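Local coordinates for deoxyhypusine hydroxylase (Homo sapiens, PDB 4D50), which hydroxylates the deoxyhypusine residue of the translation factor eIF5A at a diiron centre, completing the synthesis of hypusine, at residues 183-188 and 211-216; 165-170 and 199-204; 147-152 and 219-224. All coordinates share one frame; numbering follows the deposited sequence.

How the interactions relate
The three contacts show how an alpha-solenoid is held together from its core to its surface. Interaction 1, at residues 183-188 and 211-216, is the buried one and pairs helix 177-190 with the iron-bearing helix 208-221. Interaction 2 lies about 8 Å from it, centre to centre, and joins helix 163-171 to helix 193-201; along the chain its segments alternate with those of interaction 1. Interaction 3, about 10 Å from interaction 1 and 17 Å from interaction 2 between centres, returns to helix 208-221 at its C-terminal end and closes a chain loop that encloses both others. Interactions 1 and 3 thus share the helix that carries the iron ligand His212, and the leucines of interaction 2 rest on it.

Interaction 1 of 3, residues 183-188 and 211-216; sequences AMFALR and RHEVGY. With FE (Fe (III) ion), chain C; PER (peroxide ion), chain E.
Met184 reaches across from helix 177-190 and lays its thioether against Glu213 and Val214 of helix 208-221. Its SD lies 3.6 Å from CG of Glu213, while the terminal CE touches CG2 of Val214, also at 3.6 Å. The sulfur gets there because CG stands anti to the backbone N (chi1 -166°) and the chain runs straight until it turns at chi3, which swings the methyl across the valine branch at about a right angle. Beside it, the Phe185 ring presents an edge to the carboxylate of Glu213: CZ is 3.5 Å from OE2, which lies near the ring plane, and the two planes are 58° apart. An oxygen so placed faces the slightly positive rim of the ring, a polar contact without a hydrogen bond. The Phe185 edge atom CD1 sits over one face of the Arg188 guanidinium, 3.4 Å above its plane and offset toward the rim. Arg188 NH2 makes a salt bridge with Asp153, which helps to hold the guanidinium in this position.

The neighbouring residue on helix 208-221, His212, points to the metal. Its NE2 binds an iron(III) ion at 2.3 Å, and the same ion takes the peroxide O1 at 2.2 Å and two waters. His94 and Glu95 supply further ligands. The ring of His212 is steadied from behind, where ND1 bonds to the carbonyl O of Leu209.

The short helical segments run nearly parallel, at 17°, with axes 10.8 Å apart. They belong to successive HEAT-like repeats, the third and fourth, so apolar packing between repeats lies directly behind an iron ligand: a diiron oxygenase site built on an alpha-solenoid scaffold, captured with peroxide bound.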
ATOM      1  N   ALA A 183       4.165   2.077  16.227  1.00  6.69           N
ATOM      2  CA  ALA A 183       4.473   0.862  16.983  1.00  6.25           C
ATOM      3  C   ALA A 183       4.389  -0.309  15.985  1.00  6.52           C
ATOM      4  O   ALA A 183       5.204  -1.197  16.033  1.00  6.43           O
ATOM      5  CB  ALA A 183       3.452   0.682  18.065  1.00  6.48           C
ATOM      6  N   MET A 184       3.524  -0.182  15.021  1.00  7.65           N
ATOM      7  CA  MET A 184       3.311  -1.202  13.969  1.00  6.68           C
ATOM      8  C   MET A 184       4.601  -1.299  13.105  1.00  6.70           C
ATOM      9  O   MET A 184       5.118  -2.393  12.862  1.00  5.98           O
ATOM     10  CB  MET A 184       2.119  -0.870  13.053  1.00  8.12           C
ATOM     11  CG  MET A 184       1.667  -2.035  12.191  1.00  8.16           C
ATOM     12  SD  MET A 184       0.495  -1.397  10.929  1.00  9.06           S
ATOM     13  CE  MET A 184      -0.879  -0.891  11.897  1.00  7.70           C
ATOM     14  N   PHE A 185       5.145  -0.163  12.663  1.00  7.36           N
ATOM     15  CA  PHE A 185       6.362  -0.182  11.878  1.00  7.60           C
ATOM     16  C   PHE A 185       7.538  -0.574  12.689  1.00  6.69           C
ATOM     17  O   PHE A 185       8.427  -1.281  12.164  1.00  5.82           O
ATOM     18  CB  PHE A 185       6.573   1.135  11.102  1.00  8.50           C
ATOM     19  CG  PHE A 185       5.555   1.302  10.055  1.00 10.17           C
ATOM     20  CD1 PHE A 185       5.550   0.458   8.948  1.00 11.22           C
ATOM     21  CD2 PHE A 185       4.546   2.236  10.202  1.00 12.14           C
ATOM     22  CE1 PHE A 185       4.544   0.531   8.004  1.00 12.73           C
ATOM     23  CE2 PHE A 185       3.504   2.236   9.277  1.00 13.96           C
ATOM     24  CZ  PHE A 185       3.507   1.348   8.240  1.00 12.39           C
ATOM     25  N   ALA A 186       7.587  -0.197  13.985  1.00  7.93           N
ATOM     26  CA  ALA A 186       8.670  -0.713  14.856  1.00  7.71           C
ATOM     27  C   ALA A 186       8.633  -2.224  15.051  1.00  7.64           C
ATOM     28  O   ALA A 186       9.672  -2.856  15.090  1.00  7.85           O
ATOM     29  CB  ALA A 186       8.632  -0.042  16.219  1.00  7.53           C
ATOM     30  N   LEU A 187       7.464  -2.783  15.037  1.00  9.08           N
ATOM     31  CA  LEU A 187       7.263  -4.277  15.188  1.00  9.24           C
ATOM     32  C   LEU A 187       7.799  -4.962  13.970  1.00  9.37           C
ATOM     33  O   LEU A 187       8.505  -5.914  14.079  1.00  9.68           O
ATOM     34  CB  LEU A 187       5.823  -4.599  15.465  1.00  9.70           C
ATOM     35  CG  LEU A 187       5.406  -4.410  16.923  1.00  9.47           C
ATOM     36  CD1 LEU A 187       3.900  -4.305  17.048  1.00  9.51           C
ATOM     37  CD2 LEU A 187       5.972  -5.475  17.796  1.00 10.33           C
ATOM     38  N   ARG A 188       7.418  -4.463  12.805  1.00  8.27           N
ATOM     39  CA  ARG A 188       7.849  -4.975  11.531  1.00  8.25           C
ATOM     40  C   ARG A 188       9.397  -4.972  11.487  1.00  7.93           C
ATOM     41  O   ARG A 188      10.041  -5.978  11.178  1.00  7.23           O
ATOM     42  CB  ARG A 188       7.216  -4.253  10.373  1.00  8.05           C
ATOM     43  CG  ARG A 188       7.855  -4.685   9.057  1.00  8.44           C
ATOM     44  CD  ARG A 188       7.767  -3.602   7.969  1.00  8.37           C
ATOM     45  NE  ARG A 188       8.555  -2.432   8.320  1.00  8.89           N
ATOM     46  CZ  ARG A 188       8.464  -1.245   7.723  1.00  8.33           C
ATOM     47  NH1 ARG A 188       7.678  -1.045   6.636  1.00 10.07           N
ATOM     48  NH2 ARG A 188       9.266  -0.293   8.153  1.00  9.26           N
ATOM     49  N   ARG A 211      -6.367  -2.312  10.128  1.00 10.86           N
ATOM     50  CA  ARG A 211      -6.211  -3.754   9.837  1.00 11.41           C
ATOM     51  C   ARG A 211      -5.511  -3.971   8.502  1.00 10.82           C
ATOM     52  O   ARG A 211      -4.710  -4.890   8.318  1.00 10.26           O
ATOM     53  CB  ARG A 211      -7.569  -4.453   9.810  1.00 13.26           C
ATOM     54  CG  ARG A 211      -8.094  -4.587  11.228  1.00 14.33           C
ATOM     55  CD  ARG A 211      -9.259  -5.565  11.354  1.00 17.39           C
ATOM     56  NE  ARG A 211     -10.337  -5.301  10.458  1.00 19.61           N
ATOM     57  CZ  ARG A 211     -11.344  -4.425  10.684  1.00 26.56           C
ATOM     58  NH1 ARG A 211     -11.334  -3.643  11.778  1.00 27.22           N
ATOM     59  NH2 ARG A 211     -12.359  -4.316   9.787  1.00 24.44           N
ATOM     60  N   HIS A 212      -5.857  -3.174   7.534  1.00 10.71           N
ATOM     61  CA  HIS A 212      -5.246  -3.327   6.235  1.00  8.99           C
ATOM     62  C   HIS A 212      -3.765  -3.068   6.303  1.00  8.62           C
ATOM     63  O   HIS A 212      -2.987  -3.740   5.656  1.00  7.22           O
ATOM     64  CB  HIS A 212      -6.038  -2.496   5.180  1.00  9.74           C
ATOM     65  CG  HIS A 212      -5.320  -1.394   4.475  1.00  9.37           C
ATOM     66  ND1 HIS A 212      -5.037  -0.198   5.085  1.00  9.75           N
ATOM     67  CD2 HIS A 212      -4.993  -1.221   3.170  1.00  9.31           C
ATOM     68  CE1 HIS A 212      -4.402   0.577   4.242  1.00 10.00           C
ATOM     69  NE2 HIS A 212      -4.411   0.009   3.062  1.00  9.60           N
ATOM     70  N   GLU A 213      -3.387  -2.026   7.040  1.00  8.92           N
ATOM     71  CA  GLU A 213      -1.997  -1.740   7.235  1.00  8.99           C
ATOM     72  C   GLU A 213      -1.268  -2.884   7.883  1.00  7.67           C
ATOM     73  O   GLU A 213      -0.113  -3.178   7.510  1.00  6.80           O
ATOM     74  CB  GLU A 213      -1.829  -0.426   8.019  1.00 10.61           C
ATOM     75  CG  GLU A 213      -0.455   0.139   7.852  1.00 11.69           C
ATOM     76  CD  GLU A 213      -0.158   0.683   6.454  1.00 13.95           C
ATOM     77  OE1 GLU A 213      -1.044   1.308   5.833  1.00 15.28           O
ATOM     78  OE2 GLU A 213       1.001   0.481   6.010  1.00 16.87           O
ATOM     79  N   VAL A 214      -1.878  -3.482   8.905  1.00  6.81           N
ATOM     80  CA  VAL A 214      -1.307  -4.689   9.538  1.00  7.39           C
ATOM     81  C   VAL A 214      -1.013  -5.756   8.511  1.00  6.83           C
ATOM     82  O   VAL A 214       0.095  -6.348   8.470  1.00  6.50           O
ATOM     83  CB  VAL A 214      -2.260  -5.197  10.640  1.00  7.25           C
ATOM     84  CG1 VAL A 214      -1.806  -6.551  11.213  1.00  7.93           C
ATOM     85  CG2 VAL A 214      -2.263  -4.195  11.793  1.00  7.69           C
ATOM     86  N   GLY A 215      -1.972  -5.935   7.605  1.00  6.93           N
ATOM     87  CA  GLY A 215      -1.872  -6.914   6.476  1.00  7.32           C
ATOM     88  C   GLY A 215      -0.638  -6.566   5.612  1.00  7.56           C
ATOM     89  O   GLY A 215       0.166  -7.403   5.274  1.00  8.73           O
ATOM     90  N   TYR A 216      -0.514  -5.299   5.228  1.00  8.46           N
ATOM     91  CA  TYR A 216       0.605  -4.861   4.406  1.00  9.03           C
ATOM     92  C   TYR A 216       1.955  -5.136   5.106  1.00  8.97           C
ATOM     93  O   TYR A 216       2.873  -5.726   4.513  1.00 10.10           O
ATOM     94  CB  TYR A 216       0.408  -3.361   4.067  1.00  9.72           C
ATOM     95  CG  TYR A 216       1.582  -2.642   3.424  1.00 10.73           C
ATOM     96  CD1 TYR A 216       2.559  -1.982   4.206  1.00 12.13           C
ATOM     97  CD2 TYR A 216       1.706  -2.561   2.016  1.00 12.00           C
ATOM     98  CE1 TYR A 216       3.650  -1.300   3.603  1.00 12.63           C
ATOM     99  CE2 TYR A 216       2.766  -1.871   1.441  1.00 12.55           C
ATOM    100  CZ  TYR A 216       3.741  -1.274   2.235  1.00 13.42           C
ATOM    101  OH  TYR A 216       4.785  -0.532   1.624  1.00 17.41           O
TER
HETATM  102 FE    FE C 301      -3.925   0.991   1.077  1.00 14.36          FE
HETATM  103  O1  PER E 303      -5.578  -0.125   0.086  1.00 21.40           O
HETATM  104  O2  PER E 303      -5.958  -1.619   0.019  1.00 18.93           O
HETATM  105  O   HOH W   1      -2.736  -0.559   0.200  1.00 26.36           O
HETATM  106  O   HOH W   2      -2.059   1.660   1.979  1.00 12.15           O

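Interaction 2 of 3, residues 165-170 and 199-204; sequences RLREAL and LAEGLH
Arg167 leaves its helix with CG anti to the backbone N and stays extended to NE, while Glu201 sets CG anti to its carbonyl carbon and also runs straight beyond it. The two chains thereby meet across the gap between their helices in a side-on, two-pronged salt bridge. NE of Arg167 bonds to OE2 of Glu201 at 2.9 Å, close to linear at 165° and within the guanidinium plane, though it meets that oxygen on the syn side well out of the carboxylate plane. The second prong, from NH2 of Arg167 to OE1 of Glu201, is 2.8 Å long but more bent, at 140°; it uses the syn lone pair of OE1, which is itself tilted from the guanidinium plane. With the guanidinium and carboxylate planes turned 50° apart, the pair is twisted rather than coplanar. Replacing Arg167 by a methionine would probably leave the Glu201 carboxylate without its mate and free to turn about its own chain.

On the buried side of this bridge the contact is apolar. Leu170 directs CD2 to CA of Leu199 at 3.9 Å, and the CD2 atoms of Leu170 and Leu199 lie 4.4 Å apart. Gly202 comes close to Leu170 as well; a side chain there would point at the leucine, at a place already crowded by the carbonyl O of Leu199.

Both leucines also rest on Met184 of helix 177-190. On helix 208-221, Leu170 reaches Phe210 and Leu199 packs against Val217 and Leu218. Helices 163-171 and 193-201 thus stand side by side, joined by the salt bridge on the more exposed side, with the leucines set against helices 177-190 and 208-221.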
ATOM      1  N   ARG A 165       6.233  -4.157  24.847  1.00 16.17           N
ATOM      2  CA  ARG A 165       5.776  -2.770  24.935  1.00 15.75           C
ATOM      3  C   ARG A 165       5.233  -2.178  23.594  1.00 13.40           C
ATOM      4  O   ARG A 165       4.234  -1.453  23.595  1.00 12.78           O
ATOM      5  CB  ARG A 165       6.934  -1.885  25.405  1.00 18.00           C
ATOM      6  CG  ARG A 165       7.351  -2.130  26.855  1.00 23.55           C
ATOM      7  CD  ARG A 165       8.354  -1.061  27.275  1.00 25.68           C
ATOM      8  NE  ARG A 165       9.142  -1.337  28.493  1.00 34.33           N
ATOM      9  CZ  ARG A 165      10.415  -1.772  28.528  1.00 39.01           C
ATOM     10  NH1 ARG A 165      11.097  -2.065  27.421  1.00 42.85           N
ATOM     11  NH2 ARG A 165      11.014  -1.960  29.705  1.00 44.75           N
ATOM     12  N   LEU A 166       5.852  -2.553  22.493  1.00 13.72           N
ATOM     13  CA  LEU A 166       5.297  -2.197  21.153  1.00 11.82           C
ATOM     14  C   LEU A 166       3.910  -2.823  20.903  1.00 10.66           C
ATOM     15  O   LEU A 166       2.978  -2.177  20.350  1.00 10.40           O
ATOM     16  CB  LEU A 166       6.271  -2.615  20.044  1.00 10.73           C
ATOM     17  CG  LEU A 166       7.590  -1.842  19.991  1.00 10.94           C
ATOM     18  CD1 LEU A 166       8.574  -2.481  19.079  1.00 10.72           C
ATOM     19  CD2 LEU A 166       7.351  -0.395  19.605  1.00 10.37           C
ATOM     20  N   ARG A 167       3.762  -4.074  21.318  1.00 11.60           N
ATOM     21  CA  ARG A 167       2.494  -4.794  21.143  1.00 12.21           C
ATOM     22  C   ARG A 167       1.424  -4.077  21.934  1.00 13.56           C
ATOM     23  O   ARG A 167       0.333  -3.860  21.491  1.00 11.32           O
ATOM     24  CB  ARG A 167       2.638  -6.235  21.589  1.00 12.90           C
ATOM     25  CG  ARG A 167       1.334  -7.006  21.630  1.00 14.87           C
ATOM     26  CD  ARG A 167       1.575  -8.340  22.341  1.00 16.25           C
ATOM     27  NE  ARG A 167       0.274  -8.943  22.585  1.00 19.16           N
ATOM     28  CZ  ARG A 167      -0.588  -8.546  23.539  1.00 23.65           C
ATOM     29  NH1 ARG A 167      -0.327  -7.527  24.382  1.00 23.94           N
ATOM     30  NH2 ARG A 167      -1.761  -9.159  23.625  1.00 26.36           N
ATOM     31  N   GLU A 168       1.770  -3.657  23.140  1.00 15.76           N
ATOM     32  CA  GLU A 168       0.751  -2.948  23.906  1.00 16.43           C
ATOM     33  C   GLU A 168       0.269  -1.699  23.247  1.00 17.12           C
ATOM     34  O   GLU A 168      -0.944  -1.407  23.229  1.00 16.60           O
ATOM     35  CB  GLU A 168       1.267  -2.630  25.321  1.00 20.95           C
ATOM     36  CG  GLU A 168       1.409  -3.848  26.197  1.00 26.59           C
ATOM     37  CD  GLU A 168       1.760  -3.463  27.639  1.00 36.38           C
ATOM     38  OE1 GLU A 168       1.903  -2.234  27.916  1.00 40.83           O
ATOM     39  OE2 GLU A 168       1.961  -4.389  28.482  1.00 46.56           O
ATOM     40  N   ALA A 169       1.214  -0.952  22.696  1.00 16.74           N
ATOM     41  CA  ALA A 169       0.914   0.303  22.022  1.00 14.06           C
ATOM     42  C   ALA A 169       0.054   0.069  20.793  1.00 12.52           C
ATOM     43  O   ALA A 169      -0.956   0.715  20.594  1.00 10.60           O
ATOM     44  CB  ALA A 169       2.190   1.007  21.633  1.00 13.92           C
ATOM     45  N   LEU A 170       0.445  -0.920  20.010  1.00 11.03           N
ATOM     46  CA  LEU A 170      -0.306  -1.298  18.773  1.00 10.76           C
ATOM     47  C   LEU A 170      -1.798  -1.592  18.984  1.00 10.97           C
ATOM     48  O   LEU A 170      -2.638  -1.163  18.178  1.00 10.41           O
ATOM     49  CB  LEU A 170       0.387  -2.548  18.126  1.00  9.86           C
ATOM     50  CG  LEU A 170      -0.260  -3.146  16.888  1.00  9.98           C
ATOM     51  CD1 LEU A 170       0.082  -2.268  15.708  1.00  9.24           C
ATOM     52  CD2 LEU A 170       0.054  -4.625  16.625  1.00  9.30           C
ATOM     53  N   LEU A 199       1.820  -8.408  15.674  1.00  8.33           N
ATOM     54  CA  LEU A 199       1.235  -7.717  14.522  1.00  8.67           C
ATOM     55  C   LEU A 199      -0.123  -8.372  14.191  1.00  8.89           C
ATOM     56  O   LEU A 199      -1.149  -7.686  14.028  1.00  9.05           O
ATOM     57  CB  LEU A 199       2.208  -7.723  13.353  1.00  8.90           C
ATOM     58  CG  LEU A 199       3.247  -6.607  13.449  1.00  8.69           C
ATOM     59  CD1 LEU A 199       4.356  -6.874  12.462  1.00  9.59           C
ATOM     60  CD2 LEU A 199       2.717  -5.191  13.156  1.00  8.78           C
ATOM     61  N   ALA A 200      -0.127  -9.709  14.168  1.00  9.60           N
ATOM     62  CA  ALA A 200      -1.283 -10.454  13.638  1.00 10.63           C
ATOM     63  C   ALA A 200      -2.488 -10.247  14.545  1.00 10.32           C
ATOM     64  O   ALA A 200      -3.596 -10.313  14.048  1.00 11.36           O
ATOM     65  CB  ALA A 200      -0.998 -11.911  13.430  1.00 10.13           C
ATOM     66  N   GLU A 201      -2.257 -10.002  15.830  1.00  9.92           N
ATOM     67  CA  GLU A 201      -3.349  -9.617  16.767  1.00 10.73           C
ATOM     68  C   GLU A 201      -4.023  -8.374  16.296  1.00 10.57           C
ATOM     69  O   GLU A 201      -5.201  -8.181  16.554  1.00 11.56           O
ATOM     70  CB  GLU A 201      -2.865  -9.465  18.199  1.00 12.12           C
ATOM     71  CG  GLU A 201      -2.306 -10.744  18.802  1.00 13.35           C
ATOM     72  CD  GLU A 201      -1.814 -10.556  20.256  1.00 15.89           C
ATOM     73  OE1 GLU A 201      -2.603 -10.161  21.106  1.00 19.64           O
ATOM     74  OE2 GLU A 201      -0.657 -10.843  20.533  1.00 17.63           O
ATOM     75  N   GLY A 202      -3.309  -7.473  15.581  1.00  9.96           N
ATOM     76  CA  GLY A 202      -4.003  -6.312  15.075  1.00  9.81           C
ATOM     77  C   GLY A 202      -5.043  -6.570  14.000  1.00  9.46           C
ATOM     78  O   GLY A 202      -5.838  -5.686  13.667  1.00 10.03           O
ATOM     79  N   LEU A 203      -5.098  -7.783  13.461  1.00  9.17           N
ATOM     80  CA  LEU A 203      -6.119  -8.117  12.510  1.00 10.15           C
ATOM     81  C   LEU A 203      -7.502  -8.284  13.174  1.00 12.05           C
ATOM     82  O   LEU A 203      -8.486  -8.404  12.480  1.00 17.10           O
ATOM     83  CB  LEU A 203      -5.799  -9.394  11.720  1.00  9.38           C
ATOM     84  CG  LEU A 203      -4.572  -9.248  10.852  1.00  9.53           C
ATOM     85  CD1 LEU A 203      -4.073 -10.594  10.396  1.00  9.69           C
ATOM     86  CD2 LEU A 203      -4.886  -8.325   9.749  1.00  9.72           C
ATOM     87  N   HIS A 204      -7.525  -8.152  14.475  1.00 14.00           N
ATOM     88  CA  HIS A 204      -8.777  -8.286  15.285  1.00 16.53           C
ATOM     89  C   HIS A 204      -9.174  -6.953  15.951  1.00 19.01           C
ATOM     90  O   HIS A 204     -10.117  -6.892  16.736  1.00 18.98           O
ATOM     91  CB  HIS A 204      -8.585  -9.396  16.301  1.00 16.22           C
ATOM     92  CG  HIS A 204      -8.388 -10.716  15.652  1.00 15.55           C
ATOM     93  ND1 HIS A 204      -7.153 -11.291  15.478  1.00 18.44           N
ATOM     94  CD2 HIS A 204      -9.268 -11.495  14.997  1.00 14.57           C
ATOM     95  CE1 HIS A 204      -7.288 -12.413  14.781  1.00 15.94           C
ATOM     96  NE2 HIS A 204      -8.553 -12.547  14.465  1.00 17.97           N
TER

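Interaction 3 of 3, residues 147-152 and 219-224; sequences GPYLSV and GQLQHE
The hydroxyl of Ser151 is held by two partners, one from the helix and one from its own loop. Gln220 gives it a hydrogen bond from NE2 to OG, 3.0 Å long with an angle of 157°, and Asp153 bonds to that OG through OD1. The Gln220 chain is extended beyond CG (chi2 -170°), which carries NE2 out to the loop, and the serine oxygen lies almost exactly in the amide plane. At the other end of that amide, OE1 of Gln220 bonds to NH1 of Arg188 on helix 177-190, so both polar ends of the glutamine are occupied and its flip is fixed.

Tyr149 fills in next to this bond. Its ring turns an edge toward the end of helix 208-221: CE2 is 3.5 Å from the carbonyl O of Gln220, which lies near the ring plane, and 4.0 Å from CB of the same glutamine. Farther out, OH of Tyr149 passes close to Leu221, 3.6 Å from CA and 3.8 Å from CD1. Arg188 also touches Tyr149.

The helix stops at Leu221, and Gln222 is the first residue to leave helical geometry, with positive phi. The chemistry is a closed ring of polar bonds through Asp153, Ser151, Gln220 and Arg188, the last returning to Asp153, flanked by an aromatic edge. Since the contact lies at the surface, the loop is probably held mainly by these directional bonds.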
ATOM      1  N   GLY A 147      15.629   2.571   7.270  1.00 25.38           N
ATOM      2  CA  GLY A 147      15.491   1.353   8.012  1.00 22.12           C
ATOM      3  C   GLY A 147      15.678   0.153   7.097  1.00 22.61           C
ATOM      4  O   GLY A 147      16.173   0.265   5.980  1.00 21.13           O
ATOM      5  N   PRO A 148      15.296  -1.014   7.575  1.00 16.66           N
ATOM      6  CA  PRO A 148      15.361  -2.288   6.850  1.00 16.51           C
ATOM      7  C   PRO A 148      14.412  -2.456   5.676  1.00 14.15           C
ATOM      8  O   PRO A 148      14.520  -3.397   4.951  1.00 14.26           O
ATOM      9  CB  PRO A 148      15.025  -3.318   7.908  1.00 16.93           C
ATOM     10  CG  PRO A 148      14.353  -2.569   9.015  1.00 16.85           C
ATOM     11  CD  PRO A 148      14.835  -1.177   8.963  1.00 17.37           C
ATOM     12  N   TYR A 149      13.421  -1.574   5.516  1.00 13.44           N
ATOM     13  CA  TYR A 149      12.507  -1.617   4.357  1.00 12.45           C
ATOM     14  C   TYR A 149      12.662  -0.337   3.513  1.00 12.55           C
ATOM     15  O   TYR A 149      12.953   0.700   4.029  1.00 14.57           O
ATOM     16  CB  TYR A 149      11.075  -1.796   4.850  1.00 11.21           C
ATOM     17  CG  TYR A 149      10.933  -3.172   5.510  1.00 10.40           C
ATOM     18  CD1 TYR A 149      11.264  -3.341   6.842  1.00 11.42           C
ATOM     19  CD2 TYR A 149      10.618  -4.285   4.768  1.00 11.02           C
ATOM     20  CE1 TYR A 149      11.234  -4.597   7.431  1.00 12.04           C
ATOM     21  CE2 TYR A 149      10.556  -5.520   5.338  1.00 10.73           C
ATOM     22  CZ  TYR A 149      10.857  -5.654   6.686  1.00 11.61           C
ATOM     23  OH  TYR A 149      10.816  -6.792   7.330  1.00 12.56           O
ATOM     24  N   LEU A 150      12.551  -0.472   2.220  1.00 16.11           N
ATOM     25  CA  LEU A 150      12.824   0.640   1.324  1.00 17.04           C
ATOM     26  C   LEU A 150      11.570   1.417   1.002  1.00 14.33           C
ATOM     27  O   LEU A 150      11.651   2.505   0.385  1.00 14.29           O
ATOM     28  CB  LEU A 150      13.513   0.171   0.048  1.00 19.35           C
ATOM     29  CG  LEU A 150      14.903  -0.497   0.233  1.00 22.15           C
ATOM     30  CD1 LEU A 150      15.405  -1.123  -1.031  1.00 24.16           C
ATOM     31  CD2 LEU A 150      15.931   0.477   0.817  1.00 24.16           C
ATOM     32  N   SER A 151      10.459   0.922   1.486  1.00 11.46           N
ATOM     33  CA  SER A 151       9.176   1.598   1.364  1.00 10.14           C
ATOM     34  C   SER A 151       9.206   2.923   2.027  1.00  9.28           C
ATOM     35  O   SER A 151       9.912   3.112   3.051  1.00  9.26           O
ATOM     36  CB  SER A 151       8.023   0.751   1.947  1.00  9.88           C
ATOM     37  OG  SER A 151       8.287   0.338   3.257  1.00  9.69           O
ATOM     38  N   VAL A 152       8.383   3.836   1.525  1.00  9.63           N
ATOM     39  CA  VAL A 152       8.071   5.017   2.269  1.00 10.13           C
ATOM     40  C   VAL A 152       6.786   4.797   3.038  1.00 10.05           C
ATOM     41  O   VAL A 152       5.719   4.609   2.433  1.00 11.83           O
ATOM     42  CB  VAL A 152       7.869   6.230   1.328  1.00 10.02           C
ATOM     43  CG1 VAL A 152       7.574   7.506   2.150  1.00 10.92           C
ATOM     44  CG2 VAL A 152       9.039   6.400   0.352  1.00 10.59           C
ATOM     45  N   GLY A 219       2.883  -8.707   5.102  1.00  8.18           N
ATOM     46  CA  GLY A 219       3.374  -9.053   3.804  1.00  8.81           C
ATOM     47  C   GLY A 219       4.789  -8.578   3.570  1.00  9.59           C
ATOM     48  O   GLY A 219       5.605  -9.228   2.854  1.00 11.91           O
ATOM     49  N   GLN A 220       5.193  -7.473   4.231  1.00  9.56           N
ATOM     50  CA  GLN A 220       6.573  -6.980   4.090  1.00 10.09           C
ATOM     51  C   GLN A 220       7.498  -7.801   4.921  1.00 10.75           C
ATOM     52  O   GLN A 220       8.583  -8.213   4.401  1.00 12.07           O
ATOM     53  CB  GLN A 220       6.662  -5.527   4.567  1.00 10.24           C
ATOM     54  CG  GLN A 220       6.030  -4.514   3.681  1.00 10.40           C
ATOM     55  CD  GLN A 220       6.426  -3.105   4.157  1.00 10.99           C
ATOM     56  OE1 GLN A 220       6.143  -2.693   5.285  1.00 10.83           O
ATOM     57  NE2 GLN A 220       7.133  -2.423   3.308  1.00 13.30           N
ATOM     58  N   LEU A 221       7.099  -8.069   6.171  1.00 11.02           N
ATOM     59  CA  LEU A 221       7.877  -8.867   7.131  1.00 10.94           C
ATOM     60  C   LEU A 221       8.018 -10.303   6.583  1.00 12.53           C
ATOM     61  O   LEU A 221       9.099 -10.905   6.658  1.00 12.37           O
ATOM     62  CB  LEU A 221       7.183  -8.959   8.458  1.00 10.95           C
ATOM     63  CG  LEU A 221       7.870  -9.727   9.577  1.00 11.04           C
ATOM     64  CD1 LEU A 221       9.329  -9.262   9.819  1.00 11.15           C
ATOM     65  CD2 LEU A 221       7.068  -9.555  10.816  1.00 10.77           C
ATOM     66  N   GLN A 222       6.967 -10.800   5.952  1.00 14.69           N
ATOM     67  CA  GLN A 222       7.116 -12.085   5.237  1.00 15.15           C
ATOM     68  C   GLN A 222       7.463 -13.234   6.176  1.00 15.94           C
ATOM     69  O   GLN A 222       8.062 -14.248   5.735  1.00 17.97           O
ATOM     70  CB  GLN A 222       8.171 -11.978   4.082  1.00 16.36           C
ATOM     71  CG  GLN A 222       7.556 -11.885   2.709  1.00 18.56           C
ATOM     72  CD  GLN A 222       8.560 -12.080   1.575  1.00 20.08           C
ATOM     73  OE1 GLN A 222       8.758 -11.210   0.756  1.00 27.79           O
ATOM     74  NE2 GLN A 222       9.195 -13.249   1.525  1.00 24.99           N
ATOM     75  N   HIS A 223       7.097 -13.141   7.454  1.00 16.03           N
ATOM     76  CA  HIS A 223       7.363 -14.187   8.392  1.00 15.98           C
ATOM     77  C   HIS A 223       6.185 -15.168   8.391  1.00 15.89           C
ATOM     78  O   HIS A 223       5.012 -14.778   8.534  1.00 15.54           O
ATOM     79  CB  HIS A 223       7.546 -13.713   9.796  1.00 16.85           C
ATOM     80  CG  HIS A 223       8.194 -14.725  10.683  1.00 20.60           C
ATOM     81  ND1 HIS A 223       7.549 -15.856  11.148  1.00 20.05           N
ATOM     82  CD2 HIS A 223       9.460 -14.802  11.150  1.00 24.05           C
ATOM     83  CE1 HIS A 223       8.375 -16.574  11.883  1.00 19.66           C
ATOM     84  NE2 HIS A 223       9.541 -15.957  11.910  1.00 23.27           N
ATOM     85  N   GLU A 224       6.523 -16.440   8.231  1.00 18.86           N
ATOM     86  CA  GLU A 224       5.537 -17.483   8.017  1.00 20.65           C
ATOM     87  C   GLU A 224       4.591 -17.735   9.225  1.00 16.89           C
ATOM     88  O   GLU A 224       3.532 -18.348   9.069  1.00 16.81           O
ATOM     89  CB  GLU A 224       6.320 -18.779   7.659  1.00 25.54           C
ATOM     90  CG  GLU A 224       5.621 -19.784   6.771  1.00 32.32           C
ATOM     91  CD  GLU A 224       6.540 -20.945   6.371  1.00 37.51           C
ATOM     92  OE1 GLU A 224       7.762 -20.719   6.134  1.00 36.87           O
ATOM     93  OE2 GLU A 224       6.026 -22.095   6.278  1.00 49.97           O
TER